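Local coordinates for protein carbohydrate deacetylase (Enterococcus faecalis, PDB 2I5I) that probably removes acetyl groups from acetylated carbohydrates, a magnesium-dependent hydrolysis in the breakdown of oligosaccharides, at residues Lys5-Asn10 against Phe209-His214; Phe14-Ala19 against Thr37-Ser42; Leu67-Ala72 against Gln223-Tyr228; Pro154-Ser159 against Ala256-Leu261. One frame throughout, in Å; residues are numbered along the deposited sequence.

Interaction 1 (Lys5-Asn10 against Phe209-His214)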
loop_
_atom_site.group_PDB
_atom_site.type_symbol
_atom_site.label_atom_id
_atom_site.label_comp_id
_atom_site.label_asym_id
_atom_site.label_seq_id
_atom_site.Cartn_x
_atom_site.Cartn_y
_atom_site.Cartn_z
ATOM N N LYS A 5 -5.965 -17.906 -30.258
ATOM C CA LYS A 5 -4.830 -18.645 -29.717
ATOM C C LYS A 5 -4.455 -18.012 -28.376
ATOM O O LYS A 5 -4.291 -16.792 -28.322
ATOM C CB LYS A 5 -3.633 -18.654 -30.655
ATOM C CG LYS A 5 -3.973 -19.101 -32.074
ATOM C CD LYS A 5 -3.629 -20.574 -32.256
ATOM C CE LYS A 5 -4.118 -21.129 -33.583
ATOM N NZ LYS A 5 -3.035 -21.639 -34.471
ATOM N N LYS A 6 -4.354 -18.846 -27.347
ATOM C CA LYS A 6 -4.010 -18.316 -26.020
ATOM C C LYS A 6 -2.611 -18.774 -25.643
ATOM O O LYS A 6 -2.310 -19.971 -25.612
ATOM C CB LYS A 6 -5.042 -18.755 -24.993
ATOM C CG LYS A 6 -6.442 -18.229 -25.318
ATOM C CD LYS A 6 -7.413 -18.839 -24.314
ATOM C CE LYS A 6 -8.342 -19.796 -25.049
ATOM N NZ LYS A 6 -9.528 -19.037 -25.530
ATOM N N LEU A 7 -1.761 -17.792 -25.373
ATOM C CA LEU A 7 -0.357 -18.021 -25.119
ATOM C C LEU A 7 0.016 -17.601 -23.685
ATOM O O LEU A 7 -0.096 -16.442 -23.337
ATOM C CB LEU A 7 0.532 -17.248 -26.090
ATOM C CG LEU A 7 2.032 -17.386 -25.851
ATOM C CD1 LEU A 7 2.481 -18.839 -25.953
ATOM C CD2 LEU A 7 2.856 -16.559 -26.839
ATOM N N ILE A 8 0.406 -18.590 -22.913
ATOM C CA ILE A 8 0.923 -18.455 -21.570
ATOM C C ILE A 8 2.443 -18.437 -21.707
ATOM O O ILE A 8 3.053 -19.358 -22.255
ATOM C CB ILE A 8 0.445 -19.615 -20.693
ATOM C CG1 ILE A 8 -1.069 -19.739 -20.580
ATOM C CG2 ILE A 8 1.107 -19.530 -19.327
ATOM C CD1 ILE A 8 -1.505 -21.030 -19.926
ATOM N N ILE A 9 3.073 -17.379 -21.252
ATOM C CA ILE A 9 4.510 -17.167 -21.172
ATOM C C ILE A 9 4.839 -17.165 -19.688
ATOM O O ILE A 9 4.501 -16.268 -18.930
ATOM C CB ILE A 9 4.960 -15.876 -21.876
ATOM C CG1 ILE A 9 4.460 -15.845 -23.308
ATOM C CG2 ILE A 9 6.466 -15.693 -21.821
ATOM C CD1 ILE A 9 4.842 -14.649 -24.133
ATOM N N ASN A 10 5.455 -18.280 -19.290
ATOM C CA ASN A 10 5.621 -18.552 -17.866
ATOM C C ASN A 10 7.105 -18.566 -17.545
ATOM O O ASN A 10 7.883 -19.320 -18.125
ATOM C CB ASN A 10 4.993 -19.890 -17.437
ATOM C CG ASN A 10 5.113 -20.118 -15.939
ATOM O OD1 ASN A 10 4.184 -19.861 -15.161
ATOM N ND2 ASN A 10 6.266 -20.617 -15.549
ATOM N N PHE A 209 -1.404 -22.572 -25.485
ATOM C CA PHE A 209 0.001 -22.833 -25.643
ATOM C C PHE A 209 0.806 -22.230 -24.483
ATOM O O PHE A 209 0.407 -21.177 -23.977
ATOM C CB PHE A 209 0.542 -22.262 -26.950
ATOM C CG PHE A 209 -0.231 -22.701 -28.181
ATOM C CD1 PHE A 209 -1.480 -22.179 -28.452
ATOM C CD2 PHE A 209 0.316 -23.638 -29.032
ATOM C CE1 PHE A 209 -2.190 -22.589 -29.564
ATOM C CE2 PHE A 209 -0.384 -24.058 -30.149
ATOM C CZ PHE A 209 -1.632 -23.533 -30.406
ATOM N N GLU A 210 1.885 -22.902 -24.110
ATOM C CA GLU A 210 2.775 -22.392 -23.070
ATOM C C GLU A 210 4.195 -22.319 -23.616
ATOM O O GLU A 210 4.767 -23.298 -24.103
ATOM C CB GLU A 210 2.756 -23.227 -21.788
ATOM C CG GLU A 210 3.676 -22.634 -20.727
ATOM C CD GLU A 210 3.682 -23.343 -19.399
ATOM O OE1 GLU A 210 2.970 -24.359 -19.249
ATOM O OE2 GLU A 210 4.405 -22.900 -18.473
ATOM N N ILE A 211 4.765 -21.116 -23.530
ATOM C CA ILE A 211 6.208 -21.001 -23.714
ATOM C C ILE A 211 6.852 -20.766 -22.355
ATOM O O ILE A 211 6.484 -19.811 -21.664
ATOM C CB ILE A 211 6.559 -19.826 -24.638
ATOM C CG1 ILE A 211 6.212 -20.021 -26.109
ATOM C CG2 ILE A 211 8.035 -19.483 -24.459
ATOM C CD1 ILE A 211 6.040 -18.712 -26.868
ATOM N N ASN A 212 7.791 -21.603 -21.912
ATOM C CA ASN A 212 8.391 -21.320 -20.600
ATOM C C ASN A 212 9.707 -20.568 -20.837
ATOM O O ASN A 212 10.258 -20.485 -21.948
ATOM C CB ASN A 212 8.582 -22.560 -19.750
ATOM C CG ASN A 212 9.729 -23.456 -20.143
ATOM O OD1 ASN A 212 9.968 -23.632 -21.340
ATOM N ND2 ASN A 212 10.414 -24.031 -19.169
ATOM N N CYS A 213 10.191 -19.974 -19.742
ATOM C CA CYS A 213 11.416 -19.184 -19.863
ATOM C C CYS A 213 12.047 -18.979 -18.486
ATOM O O CYS A 213 11.404 -19.287 -17.493
ATOM C CB CYS A 213 11.132 -17.835 -20.520
ATOM S SG CYS A 213 9.835 -16.848 -19.737
ATOM N N HIS A 214 13.273 -18.461 -18.473
ATOM C CA HIS A 214 13.990 -18.276 -17.223
ATOM C C HIS A 214 14.640 -16.888 -17.107
ATOM O O HIS A 214 15.857 -16.727 -16.958
ATOM C CB HIS A 214 15.028 -19.374 -17.104
ATOM C CG HIS A 214 14.475 -20.772 -17.122
ATOM N ND1 HIS A 214 14.067 -21.413 -18.276
ATOM C CD2 HIS A 214 14.288 -21.651 -16.115
ATOM C CE1 HIS A 214 13.640 -22.625 -17.963
ATOM N NE2 HIS A 214 13.764 -22.807 -16.652
#

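Interaction 2 (Phe14-Ala19 against Thr37-Ser42)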
loop_
_atom_site.group_PDB
_atom_site.type_symbol
_atom_site.label_atom_id
_atom_site.label_comp_id
_atom_site.label_asym_id
_atom_site.label_seq_id
_atom_site.Cartn_x
_atom_site.Cartn_y
_atom_site.Cartn_z
ATOM N N PHE A 14 10.461 -18.521 -9.896
ATOM C CA PHE A 14 10.134 -17.416 -8.959
ATOM C C PHE A 14 10.552 -17.766 -7.552
ATOM O O PHE A 14 10.376 -18.896 -7.087
ATOM C CB PHE A 14 8.646 -17.089 -9.035
ATOM C CG PHE A 14 8.299 -15.674 -8.576
ATOM C CD1 PHE A 14 8.771 -14.589 -9.308
ATOM C CD2 PHE A 14 7.523 -15.487 -7.451
ATOM C CE1 PHE A 14 8.455 -13.304 -8.885
ATOM C CE2 PHE A 14 7.197 -14.202 -7.026
ATOM C CZ PHE A 14 7.662 -13.132 -7.764
ATOM N N GLY A 15 11.138 -16.832 -6.794
ATOM C CA GLY A 15 11.588 -17.095 -5.451
ATOM C C GLY A 15 12.890 -17.865 -5.358
ATOM O O GLY A 15 13.344 -18.150 -4.248
ATOM N N TYR A 16 13.496 -18.211 -6.490
ATOM C CA TYR A 16 14.745 -18.954 -6.494
ATOM C C TYR A 16 15.803 -18.171 -5.726
ATOM O O TYR A 16 16.421 -18.633 -4.763
ATOM C CB TYR A 16 15.151 -19.240 -7.929
ATOM C CG TYR A 16 16.219 -20.279 -8.155
ATOM C CD1 TYR A 16 16.607 -21.179 -7.168
ATOM C CD2 TYR A 16 16.841 -20.347 -9.392
ATOM C CE1 TYR A 16 17.591 -22.110 -7.434
ATOM C CE2 TYR A 16 17.826 -21.286 -9.660
ATOM C CZ TYR A 16 18.196 -22.164 -8.670
ATOM O OH TYR A 16 19.178 -23.101 -8.933
ATOM N N THR A 17 16.037 -16.941 -6.182
ATOM C CA THR A 17 16.910 -16.002 -5.473
ATOM C C THR A 17 16.335 -14.590 -5.607
ATOM O O THR A 17 15.536 -14.325 -6.512
ATOM C CB THR A 17 18.374 -16.068 -5.912
ATOM O OG1 THR A 17 18.691 -15.001 -6.803
ATOM C CG2 THR A 17 18.776 -17.272 -6.778
ATOM N N PRO A 18 16.702 -13.668 -4.730
ATOM C CA PRO A 18 16.186 -12.290 -4.842
ATOM C C PRO A 18 16.308 -11.657 -6.217
ATOM O O PRO A 18 15.387 -10.988 -6.674
ATOM C CB PRO A 18 17.070 -11.539 -3.816
ATOM C CG PRO A 18 17.264 -12.588 -2.758
ATOM C CD PRO A 18 17.589 -13.825 -3.584
ATOM N N ALA A 19 17.410 -11.807 -6.948
ATOM C CA ALA A 19 17.558 -11.228 -8.261
ATOM C C ALA A 19 16.781 -11.959 -9.359
ATOM O O ALA A 19 16.362 -11.349 -10.332
ATOM C CB ALA A 19 19.026 -11.204 -8.698
ATOM N N THR A 37 6.113 -19.563 -11.991
ATOM C CA THR A 37 5.921 -20.639 -11.005
ATOM C C THR A 37 7.052 -20.574 -9.978
ATOM O O THR A 37 8.194 -20.414 -10.425
ATOM C CB THR A 37 5.857 -22.029 -11.642
ATOM O OG1 THR A 37 6.915 -22.216 -12.578
ATOM C CG2 THR A 37 4.520 -22.146 -12.376
ATOM N N ALA A 38 6.663 -20.661 -8.725
ATOM C CA ALA A 38 7.493 -20.376 -7.569
ATOM C C ALA A 38 7.911 -21.588 -6.759
ATOM O O ALA A 38 7.119 -22.518 -6.588
ATOM C CB ALA A 38 6.695 -19.426 -6.662
ATOM N N LEU A 39 9.139 -21.548 -6.238
ATOM C CA LEU A 39 9.689 -22.615 -5.413
ATOM C C LEU A 39 9.460 -22.412 -3.926
ATOM O O LEU A 39 10.208 -21.689 -3.255
ATOM C CB LEU A 39 11.181 -22.736 -5.690
ATOM C CG LEU A 39 11.650 -23.050 -7.110
ATOM C CD1 LEU A 39 13.018 -22.437 -7.362
ATOM C CD2 LEU A 39 11.681 -24.573 -7.330
ATOM N N PRO A 40 8.483 -23.065 -3.306
ATOM C CA PRO A 40 8.362 -23.021 -1.855
ATOM C C PRO A 40 9.535 -23.619 -1.083
ATOM O O PRO A 40 9.719 -23.374 0.116
ATOM C CB PRO A 40 7.114 -23.877 -1.547
ATOM C CG PRO A 40 6.740 -24.524 -2.824
ATOM C CD PRO A 40 7.444 -23.882 -3.961
ATOM N N THR A 41 10.355 -24.427 -1.745
ATOM C CA THR A 41 11.510 -25.067 -1.149
ATOM C C THR A 41 12.658 -24.078 -0.995
ATOM O O THR A 41 13.666 -24.350 -0.345
ATOM C CB THR A 41 11.992 -26.267 -1.997
ATOM O OG1 THR A 41 11.867 -25.969 -3.388
ATOM C CG2 THR A 41 11.096 -27.458 -1.678
ATOM N N SER A 42 12.468 -22.903 -1.606
ATOM C CA SER A 42 13.478 -21.851 -1.501
ATOM C C SER A 42 13.290 -20.951 -0.300
ATOM O O SER A 42 12.211 -20.495 0.051
ATOM C CB SER A 42 13.414 -20.992 -2.774
ATOM O OG SER A 42 14.542 -20.127 -2.817
#

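Interaction 3 (Leu67-Ala72 against Gln223-Tyr228)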
loop_
_atom_site.group_PDB
_atom_site.type_symbol
_atom_site.label_atom_id
_atom_site.label_comp_id
_atom_site.label_asym_id
_atom_site.label_seq_id
_atom_site.Cartn_x
_atom_site.Cartn_y
_atom_site.Cartn_z
ATOM N N LEU A 67 12.237 -32.068 -7.070
ATOM C CA LEU A 67 12.926 -33.184 -6.474
ATOM C C LEU A 67 14.440 -33.046 -6.616
ATOM O O LEU A 67 15.177 -33.911 -6.163
ATOM C CB LEU A 67 12.507 -34.508 -7.133
ATOM C CG LEU A 67 11.072 -34.955 -6.856
ATOM C CD1 LEU A 67 10.727 -36.213 -7.646
ATOM C CD2 LEU A 67 10.838 -35.193 -5.374
ATOM N N THR A 68 14.910 -31.964 -7.249
ATOM C CA THR A 68 16.303 -31.917 -7.687
ATOM C C THR A 68 16.934 -30.542 -7.494
ATOM O O THR A 68 17.989 -30.260 -8.059
ATOM C CB THR A 68 16.396 -32.274 -9.193
ATOM O OG1 THR A 68 15.674 -31.280 -9.933
ATOM C CG2 THR A 68 15.733 -33.598 -9.530
ATOM N N LEU A 69 16.301 -29.662 -6.723
ATOM C CA LEU A 69 16.810 -28.295 -6.584
ATOM C C LEU A 69 18.178 -28.340 -5.895
ATOM O O LEU A 69 18.329 -28.797 -4.763
ATOM C CB LEU A 69 15.853 -27.395 -5.839
ATOM C CG LEU A 69 16.175 -25.914 -5.646
ATOM C CD1 LEU A 69 16.127 -25.148 -6.955
ATOM C CD2 LEU A 69 15.198 -25.274 -4.664
ATOM N N ASN A 70 19.165 -27.850 -6.634
ATOM C CA ASN A 70 20.525 -27.777 -6.150
ATOM C C ASN A 70 20.559 -27.016 -4.828
ATOM O O ASN A 70 19.992 -25.943 -4.711
ATOM C CB ASN A 70 21.412 -27.154 -7.224
ATOM C CG ASN A 70 22.878 -27.118 -6.871
ATOM O OD1 ASN A 70 23.425 -26.016 -6.920
ATOM N ND2 ASN A 70 23.536 -28.219 -6.535
ATOM N N GLN A 71 21.199 -27.618 -3.846
ATOM C CA GLN A 71 21.570 -27.069 -2.561
ATOM C C GLN A 71 20.377 -26.786 -1.670
ATOM O O GLN A 71 20.413 -25.978 -0.740
ATOM C CB GLN A 71 22.405 -25.800 -2.769
ATOM C CG GLN A 71 23.798 -26.132 -3.329
ATOM C CD GLN A 71 24.505 -24.841 -3.723
ATOM O OE1 GLN A 71 24.878 -24.675 -4.891
ATOM N NE2 GLN A 71 24.614 -23.951 -2.758
ATOM N N ALA A 72 19.286 -27.504 -1.944
ATOM C CA ALA A 72 18.111 -27.359 -1.096
ATOM C C ALA A 72 17.686 -28.727 -0.558
ATOM O O ALA A 72 18.117 -29.769 -1.058
ATOM C CB ALA A 72 16.980 -26.728 -1.871
ATOM N N GLN A 223 24.418 -17.138 -9.068
ATOM C CA GLN A 223 25.708 -17.635 -9.551
ATOM C C GLN A 223 26.188 -18.873 -8.797
ATOM O O GLN A 223 26.872 -19.751 -9.333
ATOM C CB GLN A 223 26.766 -16.558 -9.369
ATOM C CG GLN A 223 26.937 -15.514 -10.450
ATOM C CD GLN A 223 28.369 -14.976 -10.386
ATOM O OE1 GLN A 223 28.880 -14.769 -9.284
ATOM N NE2 GLN A 223 28.985 -14.781 -11.541
ATOM N N ASN A 224 25.859 -18.921 -7.518
ATOM C CA ASN A 224 26.317 -19.968 -6.628
ATOM C C ASN A 224 25.558 -21.277 -6.888
ATOM O O ASN A 224 26.078 -22.349 -6.610
ATOM C CB ASN A 224 26.107 -19.563 -5.177
ATOM C CG ASN A 224 27.096 -18.489 -4.706
ATOM O OD1 ASN A 224 28.084 -18.199 -5.360
ATOM N ND2 ASN A 224 26.791 -17.914 -3.549
ATOM N N GLN A 225 24.337 -21.117 -7.393
ATOM C CA GLN A 225 23.314 -22.133 -7.337
ATOM C C GLN A 225 22.866 -22.682 -8.675
ATOM O O GLN A 225 22.413 -23.834 -8.697
ATOM C CB GLN A 225 22.066 -21.573 -6.598
ATOM C CG GLN A 225 21.943 -22.313 -5.260
ATOM C CD GLN A 225 21.526 -23.747 -5.550
ATOM O OE1 GLN A 225 22.238 -24.720 -5.338
ATOM N NE2 GLN A 225 20.333 -23.909 -6.100
ATOM N N SER A 226 22.989 -21.872 -9.725
ATOM C CA SER A 226 22.659 -22.415 -11.025
ATOM C C SER A 226 23.703 -22.263 -12.115
ATOM O O SER A 226 24.202 -21.178 -12.394
ATOM C CB SER A 226 21.384 -21.717 -11.560
ATOM O OG SER A 226 20.714 -22.716 -12.316
ATOM N N GLY A 227 23.970 -23.392 -12.781
ATOM C CA GLY A 227 24.780 -23.364 -13.978
ATOM C C GLY A 227 24.160 -22.590 -15.124
ATOM O O GLY A 227 24.922 -22.166 -15.986
ATOM N N TYR A 228 22.843 -22.392 -15.141
ATOM C CA TYR A 228 22.194 -21.529 -16.119
ATOM C C TYR A 228 22.041 -20.136 -15.502
ATOM O O TYR A 228 21.080 -19.866 -14.783
ATOM C CB TYR A 228 20.821 -22.041 -16.561
ATOM C CG TYR A 228 20.246 -21.359 -17.788
ATOM C CD1 TYR A 228 20.942 -21.294 -18.986
ATOM C CD2 TYR A 228 18.990 -20.762 -17.786
ATOM C CE1 TYR A 228 20.433 -20.674 -20.121
ATOM C CE2 TYR A 228 18.464 -20.143 -18.903
ATOM C CZ TYR A 228 19.182 -20.099 -20.077
ATOM O OH TYR A 228 18.677 -19.479 -21.194
#

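Interaction 4 (Pro154-Ser159 against Ala256-Leu261)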
loop_
_atom_site.group_PDB
_atom_site.type_symbol
_atom_site.label_atom_id
_atom_site.label_comp_id
_atom_site.label_asym_id
_atom_site.label_seq_id
_atom_site.Cartn_x
_atom_site.Cartn_y
_atom_site.Cartn_z
ATOM N N PRO A 154 -4.829 -27.047 -12.733
ATOM C CA PRO A 154 -4.302 -27.469 -14.030
ATOM C C PRO A 154 -2.791 -27.680 -13.882
ATOM O O PRO A 154 -2.169 -27.122 -12.967
ATOM C CB PRO A 154 -4.607 -26.311 -14.963
ATOM C CG PRO A 154 -4.744 -25.138 -14.047
ATOM C CD PRO A 154 -5.284 -25.649 -12.749
ATOM N N LEU A 155 -2.247 -28.472 -14.784
ATOM C CA LEU A 155 -0.876 -28.929 -14.724
ATOM C C LEU A 155 -0.161 -28.705 -16.039
ATOM O O LEU A 155 -0.737 -28.968 -17.105
ATOM C CB LEU A 155 -0.885 -30.439 -14.404
ATOM C CG LEU A 155 0.446 -31.155 -14.470
ATOM C CD1 LEU A 155 1.372 -30.641 -13.358
ATOM C CD2 LEU A 155 0.298 -32.663 -14.327
ATOM N N ARG A 156 1.083 -28.249 -15.986
ATOM C CA ARG A 156 1.868 -28.011 -17.174
ATOM C C ARG A 156 1.919 -29.278 -18.052
ATOM O O ARG A 156 2.112 -30.362 -17.497
ATOM C CB ARG A 156 3.307 -27.613 -16.809
ATOM C CG ARG A 156 4.225 -27.567 -18.016
ATOM C CD ARG A 156 5.626 -27.145 -17.594
ATOM N NE ARG A 156 5.720 -25.680 -17.603
ATOM C CZ ARG A 156 6.834 -25.031 -17.248
ATOM N NH1 ARG A 156 7.901 -25.699 -16.858
ATOM N NH2 ARG A 156 6.895 -23.698 -17.271
ATOM N N ASN A 157 1.786 -29.092 -19.351
ATOM C CA ASN A 157 1.939 -30.209 -20.297
ATOM C C ASN A 157 3.354 -30.751 -20.178
ATOM O O ASN A 157 4.341 -30.064 -20.452
ATOM C CB ASN A 157 1.595 -29.718 -21.684
ATOM C CG ASN A 157 1.832 -30.673 -22.825
ATOM O OD1 ASN A 157 2.704 -31.539 -22.775
ATOM N ND2 ASN A 157 1.019 -30.466 -23.859
ATOM N N ALA A 158 3.462 -32.015 -19.791
ATOM C CA ALA A 158 4.754 -32.638 -19.579
ATOM C C ALA A 158 5.496 -33.130 -20.802
ATOM O O ALA A 158 6.662 -33.559 -20.662
ATOM C CB ALA A 158 4.521 -33.826 -18.627
ATOM N N SER A 159 4.932 -33.135 -22.014
ATOM C CA SER A 159 5.715 -33.733 -23.118
ATOM C C SER A 159 6.612 -32.751 -23.846
ATOM O O SER A 159 6.125 -31.735 -24.329
ATOM C CB SER A 159 4.754 -34.392 -24.122
ATOM O OG SER A 159 5.239 -34.398 -25.462
ATOM N N ALA A 256 -2.195 -14.981 -22.194
ATOM C CA ALA A 256 -3.002 -15.512 -21.118
ATOM C C ALA A 256 -2.209 -16.122 -19.983
ATOM O O ALA A 256 -0.982 -16.185 -19.978
ATOM C CB ALA A 256 -3.918 -16.581 -21.737
ATOM N N ASN A 257 -2.942 -16.626 -18.995
ATOM C CA ASN A 257 -2.342 -17.287 -17.840
ATOM C C ASN A 257 -3.149 -18.548 -17.541
ATOM O O ASN A 257 -4.081 -18.806 -18.318
ATOM C CB ASN A 257 -2.258 -16.359 -16.629
ATOM C CG ASN A 257 -3.591 -15.753 -16.251
ATOM O OD1 ASN A 257 -4.613 -16.446 -16.188
ATOM N ND2 ASN A 257 -3.554 -14.448 -16.004
ATOM N N TYR A 258 -2.788 -19.309 -16.522
ATOM C CA TYR A 258 -3.504 -20.566 -16.256
ATOM C C TYR A 258 -4.894 -20.362 -15.689
ATOM O O TYR A 258 -5.606 -21.348 -15.443
ATOM C CB TYR A 258 -2.688 -21.486 -15.337
ATOM C CG TYR A 258 -1.705 -22.406 -16.028
ATOM C CD1 TYR A 258 -0.475 -21.986 -16.491
ATOM C CD2 TYR A 258 -2.003 -23.754 -16.225
ATOM C CE1 TYR A 258 0.437 -22.814 -17.127
ATOM C CE2 TYR A 258 -1.107 -24.592 -16.849
ATOM C CZ TYR A 258 0.111 -24.153 -17.306
ATOM O OH TYR A 258 0.977 -25.019 -17.916
ATOM N N GLU A 259 -5.383 -19.146 -15.455
ATOM C CA GLU A 259 -6.782 -18.912 -15.143
ATOM C C GLU A 259 -7.660 -19.391 -16.311
ATOM O O GLU A 259 -8.840 -19.682 -16.141
ATOM C CB GLU A 259 -7.108 -17.432 -14.896
ATOM C CG GLU A 259 -6.601 -16.846 -13.592
ATOM C CD GLU A 259 -7.115 -17.554 -12.351
ATOM O OE1 GLU A 259 -8.252 -18.090 -12.355
ATOM O OE2 GLU A 259 -6.369 -17.589 -11.344
ATOM N N SER A 260 -7.097 -19.472 -17.502
ATOM C CA SER A 260 -7.755 -19.918 -18.715
ATOM C C SER A 260 -7.967 -21.438 -18.719
ATOM O O SER A 260 -8.674 -21.968 -19.584
ATOM C CB SER A 260 -6.943 -19.542 -19.950
ATOM O OG SER A 260 -5.765 -20.330 -20.038
ATOM N N LEU A 261 -7.368 -22.107 -17.748
ATOM C CA LEU A 261 -7.415 -23.547 -17.563
ATOM C C LEU A 261 -7.891 -23.971 -16.181
ATOM O O LEU A 261 -7.624 -25.092 -15.751
ATOM C CB LEU A 261 -6.023 -24.154 -17.792
ATOM C CG LEU A 261 -5.459 -24.039 -19.211
ATOM C CD1 LEU A 261 -4.006 -24.491 -19.230
ATOM C CD2 LEU A 261 -6.317 -24.822 -20.199
#

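Interaction 1 (Lys5-Asn10 against Phe209-His214)
Strands 6-10 and 209-213 run parallel, and their side chains divide between two unlike faces: Leu7, Ile9, Phe209 and Ile211 on one, Ile8, Asn10, Glu210 and Asn212 on the other. Five backbone hydrogen bonds join them, the straightest from Ile8 N to Phe209 O (2.8 Å, 174°). On the apolar face Leu7, with CG anti to the backbone N (chi1 177°), crosses Ile211 obliquely and sets CD1 3.7 Å from Ile211 CD1. Phe209 turns the edge of its ring to Lys6 O, which lies in the ring plane. Lys5, bent at chi2, brings CD to 3.7 Å from Phe209 CE1, and its NZ goes on to the carbonyls of Val201 and Ser204. On the other face Asn10 and Glu210 both hold CG anti to the backbone N, Glu210 extended beyond it, so they run side by side with amide and carboxylate planes 73° apart; Glu210 OE2 meets Asn10 CB at 3.2 Å. Arg156 forms a salt bridge with Glu210 OE2, Tyr258 OH bonds to OE1, and Ser35 OG to Asn10 OD1. Such parallel pairing, apolar on one face and largely polar on the other, Ile8 apart, belongs to the curled central sheet of this YdjC-family α/β fold.

Interaction 2 (Phe14-Ala19 against Thr37-Ser42)
Phe14 O is the best-held polar atom here, with one hydrogen bond, from Leu39 N, and one weaker CA-H...O contact, from Ala38 CA. The Leu39 N bond to Phe14 O (3.0 Å) arrives nearly along the C=O axis and is nearly straight (N-H...O 163°); Ala38 CA lies 3.3 Å from Phe14 O. The companion bond, Phe14 N to Thr37 O, is less well aimed, its donor standing above the carbonyl plane. Together they make a short parallel bridge between Phe14 and Ala38, with Phe14 CB 3.9 Å from Ala38 CB. Beyond it the chain turns at Gly15, where phi is positive (77°), and directs Gly15 O to Ser42. The hydroxyl of Ser42, anti to its backbone N (chi1 -169°), donates to Gly15 O in the carbonyl plane, on a lone pair, with Ser42 OG 2.7 Å from Gly15 O. A type I turn from Leu39 to Ser42, closed by Ser42 N on Leu39 O, brings that hydroxyl into place. Alongside, Leu39 CD1 lies 3.8 Å from Tyr16 CD1, the two side chains pointing the same way. The contact thus joins loops at the C-terminal ends of parallel strands, the usual place of the active site in α/β barrel-like folds, and Leu39 lies close to His130, the predicted magnesium ligand.

Interaction 3 (Leu67-Ala72 against Gln223-Tyr228)
A type II beta turn, Leu69 to Ala72, meets the C-terminal end of helix 220-225 at the protein surface, one loop of the fold touching the last turn of a helix. The loop follows strand 60-65 of the central parallel sheet and leads on to helix 94-97. Gln71, at the third position of the turn, has the positive phi (68°) that a type II turn calls for. It and Asn70, the two central residues, both start their side chains toward the helix end. Gln225, bent at chi2 (-70°), folds its side chain in against the turn and is the residue most covered by the contact. Asn70, with CG anti to its backbone N, runs past Gln225, while Gln71 is extended beyond CG. The ends of these three side chains are not well enough defined to assign bonds among them. Leu69 and Gln225 both rest on Tyr16, and Leu69 also lies near His130, the predicted magnesium ligand. Nearby, Gln223 packs on Ile233 of the third subunit. The main chains come nearest at Asn70 CA and Gln225 CA, 6.4 Å apart, and the turn itself is closed by Ala72 N, which donates to Leu69 O at 3.2 Å.

Interaction 4 (Pro154-Ser159 against Ala256-Leu261)
No hydrogen bond crosses this buried contact, although a tyrosine hydroxyl sits in its midst: Tyr258 OH rests 3.2 Å from Arg156 CA, against the main chain. Farther down the same ring, Pro154 meets the edge, with CB in the ring plane and CG 3.8 Å from Tyr258 CD2. The proline also packs on Leu261, the CB atoms of Pro154 and Leu261 being 3.8 Å apart, while Leu261 O lies 3.3 Å from Pro154 CG. Arg156 crosses Tyr258 at about a right angle; its chain, bent at chi3 (-87°), takes the guanidinium to a salt bridge with Asp12, and both it and the tyrosine hydroxyl also meet Glu210. Each segment is shaped by an Asx turn: Asn157 OD1 accepts from Ser159 N at 2.8 Å, and Asn257 OD1 from Glu259 N at 2.9 Å on a lone pair. Asn257 O is gripped twice, by Ser260 N and by Ser260 OG (2.8 Å), which helps hold the short 3-10 segment 258-260 that presents the tyrosine. The ring of Tyr258 stacks on His126, while Asn257 and Glu259 pack on Met118 of the second subunit. Leu155 leans on helix 138-151, Tyr258 on Ile8 of strand 6-11 and Arg156 on Met180 of strand 179-181, so the contact lies between that helix and the central sheet.

How the interactions relate
Interactions 1, 2 and 4 are buried, whereas interaction 3 lies at the surface, and the chemistry follows. Interaction 1 is regular backbone pairing inside the sheet; interaction 2 begins the same way on neighbouring strand 35-38 but soon passes to loop bonds, including a serine hydroxyl. Interaction 4 has no hydrogen bond between its segments, yet it is coupled to interaction 1 by charge and by main-chain pairing, Leu7 O with Ala256 N. Interaction 3, made of the amide side chains of Asn70, Gln71 and Gln225, meets interaction 2 mainly through one aromatic ring. Interactions 2 and 3 share one side of the chain's centre, with interactions 1 and 4 opposite.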